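Local coordinates for 3-oxoacyl-[acyl-carrier-protein] synthase, mitochondrial (Arabidopsis thaliana, PDB 2IX4) that catalyses the condensation step of mitochondrial fatty acid synthesis, lengthening an acyl chain on acyl carrier protein by two carbons from malonyl-ACP, at residues A[2-7]-A[258-263]. Sequence-based numbering, arbitrary orientation.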
ATOM      1  N   ARG A   2      -3.800  -6.204 -24.314  1.00 22.88           N
ATOM      2  CA  ARG A   2      -2.440  -5.686 -24.194  1.00 22.57           C
ATOM      3  C   ARG A   2      -2.449  -4.281 -23.602  1.00 22.24           C
ATOM      4  O   ARG A   2      -3.412  -3.529 -23.772  1.00 21.92           O
ATOM      5  CB  ARG A   2      -1.745  -5.695 -25.556  1.00 22.73           C
ATOM      6  CG  ARG A   2      -1.645  -7.081 -26.184  1.00 23.48           C
ATOM      7  CD  ARG A   2      -1.300  -6.993 -27.656  1.00 25.06           C
ATOM      8  NE  ARG A   2       0.123  -6.748 -27.874  1.00 26.25           N
ATOM      9  CZ  ARG A   2       0.692  -6.656 -29.072  1.00 27.14           C
ATOM     10  NH1 ARG A   2      -0.038  -6.784 -30.174  1.00 27.00           N
ATOM     11  NH2 ARG A   2       1.995  -6.436 -29.170  1.00 27.69           N
ATOM     12  N   VAL A   3      -1.369  -3.941 -22.900  1.00 21.84           N
ATOM     13  CA  VAL A   3      -1.275  -2.676 -22.172  1.00 21.47           C
ATOM     14  C   VAL A   3      -0.105  -1.850 -22.697  1.00 21.40           C
ATOM     15  O   VAL A   3       1.035  -2.320 -22.732  1.00 21.37           O
ATOM     16  CB  VAL A   3      -1.133  -2.910 -20.642  1.00 21.56           C
ATOM     17  CG1 VAL A   3      -1.085  -1.584 -19.887  1.00 20.67           C
ATOM     18  CG2 VAL A   3      -2.282  -3.780 -20.122  1.00 21.22           C
ATOM     19  N   VAL A   4      -0.399  -0.622 -23.113  1.00 21.25           N
ATOM     20  CA  VAL A   4       0.624   0.275 -23.645  1.00 21.28           C
ATOM     21  C   VAL A   4       0.750   1.560 -22.822  1.00 21.20           C
ATOM     22  O   VAL A   4      -0.142   1.901 -22.041  1.00 21.32           O
ATOM     23  CB  VAL A   4       0.400   0.619 -25.150  1.00 21.27           C
ATOM     24  CG1 VAL A   4       0.490  -0.629 -26.015  1.00 21.32           C
ATOM     25  CG2 VAL A   4      -0.921   1.354 -25.368  1.00 21.17           C
ATOM     26  N   VAL A   5       1.865   2.258 -23.007  1.00 20.93           N
ATOM     27  CA  VAL A   5       2.144   3.497 -22.296  1.00 20.55           C
ATOM     28  C   VAL A   5       1.926   4.658 -23.257  1.00 20.39           C
ATOM     29  O   VAL A   5       2.543   4.706 -24.324  1.00 20.35           O
ATOM     30  CB  VAL A   5       3.592   3.520 -21.756  1.00 20.50           C
ATOM     31  CG1 VAL A   5       3.860   4.811 -20.994  1.00 20.38           C
ATOM     32  CG2 VAL A   5       3.853   2.311 -20.862  1.00 20.59           C
ATOM     33  N   THR A   6       1.047   5.585 -22.879  1.00 20.14           N
ATOM     34  CA  THR A   6       0.677   6.700 -23.752  1.00 19.86           C
ATOM     35  C   THR A   6       1.008   8.075 -23.171  1.00 19.74           C
ATOM     36  O   THR A   6       0.855   9.089 -23.848  1.00 19.54           O
ATOM     37  CB  THR A   6      -0.826   6.652 -24.135  1.00 19.91           C
ATOM     38  OG1 THR A   6      -1.626   6.536 -22.951  1.00 19.90           O
ATOM     39  CG2 THR A   6      -1.115   5.476 -25.052  1.00 20.19           C
ATOM     40  N   GLY A   7       1.467   8.109 -21.923  1.00 19.64           N
ATOM     41  CA  GLY A   7       1.825   9.368 -21.276  1.00 19.41           C
ATOM     42  C   GLY A   7       2.871   9.184 -20.200  1.00 19.49           C
ATOM     43  O   GLY A   7       2.824   8.212 -19.449  1.00 19.20           O
ATOM     44  N   GLU A 258      -2.726   2.245 -20.830  1.00 21.80           N
ATOM     45  CA  GLU A 258      -4.034   1.976 -21.414  1.00 22.19           C
ATOM     46  C   GLU A 258      -4.056   0.779 -22.347  1.00 22.24           C
ATOM     47  O   GLU A 258      -3.038   0.401 -22.927  1.00 22.21           O
ATOM     48  CB  GLU A 258      -4.652   3.228 -22.070  1.00 22.51           C
ATOM     49  CG  GLU A 258      -4.035   3.714 -23.346  1.00 23.32           C
ATOM     50  CD  GLU A 258      -4.727   4.971 -23.871  1.00 24.64           C
ATOM     51  OE1 GLU A 258      -5.850   4.878 -24.417  1.00 25.82           O
ATOM     52  OE2 GLU A 258      -4.143   6.065 -23.743  1.00 25.25           O
ATOM     53  N   GLU A 259      -5.237   0.181 -22.461  1.00 22.33           N
ATOM     54  CA  GLU A 259      -5.455  -0.961 -23.330  1.00 22.64           C
ATOM     55  C   GLU A 259      -5.156  -0.576 -24.782  1.00 22.72           C
ATOM     56  O   GLU A 259      -5.538   0.502 -25.242  1.00 22.51           O
ATOM     57  CB  GLU A 259      -6.882  -1.497 -23.150  1.00 22.58           C
ATOM     58  CG  GLU A 259      -7.147  -2.845 -23.805  1.00 22.82           C
ATOM     59  CD  GLU A 259      -7.547  -2.708 -25.260  1.00 23.34           C
ATOM     60  OE1 GLU A 259      -8.231  -1.716 -25.595  1.00 23.57           O
ATOM     61  OE2 GLU A 259      -7.172  -3.585 -26.068  1.00 23.72           O
ATOM     62  N   TYR A 260      -4.459  -1.471 -25.477  1.00 22.94           N
ATOM     63  CA  TYR A 260      -3.903  -1.217 -26.807  1.00 23.38           C
ATOM     64  C   TYR A 260      -4.938  -0.784 -27.854  1.00 23.57           C
ATOM     65  O   TYR A 260      -4.725   0.198 -28.576  1.00 23.42           O
ATOM     66  CB  TYR A 260      -3.104  -2.449 -27.264  1.00 23.65           C
ATOM     67  CG  TYR A 260      -2.359  -2.323 -28.581  1.00 24.11           C
ATOM     68  CD1 TYR A 260      -1.745  -1.126 -28.960  1.00 24.45           C
ATOM     69  CD2 TYR A 260      -2.239  -3.422 -29.431  1.00 24.51           C
ATOM     70  CE1 TYR A 260      -1.058  -1.021 -30.163  1.00 24.64           C
ATOM     71  CE2 TYR A 260      -1.552  -3.329 -30.637  1.00 24.95           C
ATOM     72  CZ  TYR A 260      -0.965  -2.127 -30.994  1.00 24.92           C
ATOM     73  OH  TYR A 260      -0.283  -2.032 -32.183  1.00 25.45           O
ATOM     74  N   GLU A 261      -6.057  -1.498 -27.926  1.00 23.83           N
ATOM     75  CA  GLU A 261      -7.120  -1.155 -28.883  1.00 24.31           C
ATOM     76  C   GLU A 261      -7.752   0.202 -28.578  1.00 24.40           C
ATOM     77  O   GLU A 261      -8.072   0.961 -29.497  1.00 24.50           O
ATOM     78  CB  GLU A 261      -8.196  -2.247 -28.941  1.00 24.38           C
ATOM     79  CG  GLU A 261      -7.701  -3.599 -29.459  1.00 25.19           C
ATOM     80  CD  GLU A 261      -7.159  -3.536 -30.879  1.00 26.37           C
ATOM     81  OE1 GLU A 261      -7.705  -2.771 -31.708  1.00 26.56           O
ATOM     82  OE2 GLU A 261      -6.187  -4.263 -31.167  1.00 27.03           O
ATOM     83  N   HIS A 262      -7.921   0.493 -27.289  1.00 24.62           N
ATOM     84  CA  HIS A 262      -8.420   1.786 -26.820  1.00 24.85           C
ATOM     85  C   HIS A 262      -7.504   2.925 -27.282  1.00 24.88           C
ATOM     86  O   HIS A 262      -7.978   3.950 -27.779  1.00 24.70           O
ATOM     87  CB  HIS A 262      -8.545   1.776 -25.288  1.00 24.91           C
ATOM     88  CG  HIS A 262      -9.194   3.001 -24.719  1.00 25.58           C
ATOM     89  ND1 HIS A 262      -8.485   4.140 -24.397  1.00 26.24           N
ATOM     90  CD2 HIS A 262     -10.486   3.262 -24.404  1.00 25.71           C
ATOM     91  CE1 HIS A 262      -9.313   5.051 -23.916  1.00 26.02           C
ATOM     92  NE2 HIS A 262     -10.532   4.543 -23.908  1.00 25.54           N
ATOM     93  N   ALA A 263      -6.194   2.726 -27.126  1.00 24.99           N
ATOM     94  CA  ALA A 263      -5.185   3.705 -27.550  1.00 25.11           C
ATOM     95  C   ALA A 263      -5.183   3.938 -29.061  1.00 25.21           C
ATOM     96  O   ALA A 263      -5.102   5.082 -29.517  1.00 24.97           O
ATOM     97  CB  ALA A 263      -3.796   3.275 -27.074  1.00 25.04           C
TER
HETATM   98  O   HOH W   1      -5.358  -5.385 -26.555  1.00 24.59           O
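Val4 and Glu258 face each other as an antiparallel hydrogen-bonded pair, Val4 N to Glu258 O 2.8 Å and Glu258 N to Val4 O 2.9 Å, and the pairing runs on through Val3 opposite Glu259 to Tyr260 N, which gives its hydrogen to Arg2 O as strand 251-259 gives way to helix 260-265. The Glu258 carboxylate is the polar centre. With CG set between the backbone N and the carbonyl carbon (chi1 71°) and the chain extended beyond it, Glu258 OE2 meets the Thr6 hydroxyl, which donates from OG1 over 2.7 Å to the anti lone pair. Arg266 forms a salt bridge with the same oxygen, while Glu258 OE1 takes the ND1 hydrogen of His262 at 2.7 Å, lying in the plane of that ring. An alanine in place of Glu258 would probably leave the Thr6 hydroxyl and Arg266 without their shared acceptor and set the His262 ring freer to turn. On the same face of the sheet Val4 splits its methyls: CG1 packs 3.7 Å from Tyr260 CD1, and CG2 rests 3.9 Å from Ala263 CB, one turn further along the helix. Arg2 runs alongside Tyr260, bringing NH1 to 3.8 Å from CE2, with guanidinium and ring planes 66° apart; its NH2 is paired with Glu273. Across the sheet, Val3 and Glu259 point to the face packed by helix 181-195. Glu259 is the N-cap, its carboxylate accepting from the backbone N of Glu261 and His262, and a water links its OE2 to Arg2 N. Well away from the acyl pocket, this is a strand-to-helix junction paired with the N-terminal strand, where strand 251-259, an interior strand between 3-12 and 200-207, passes into helix 260-265 in the mixed sheet of the thiolase fold of the beta-ketoacyl synthases.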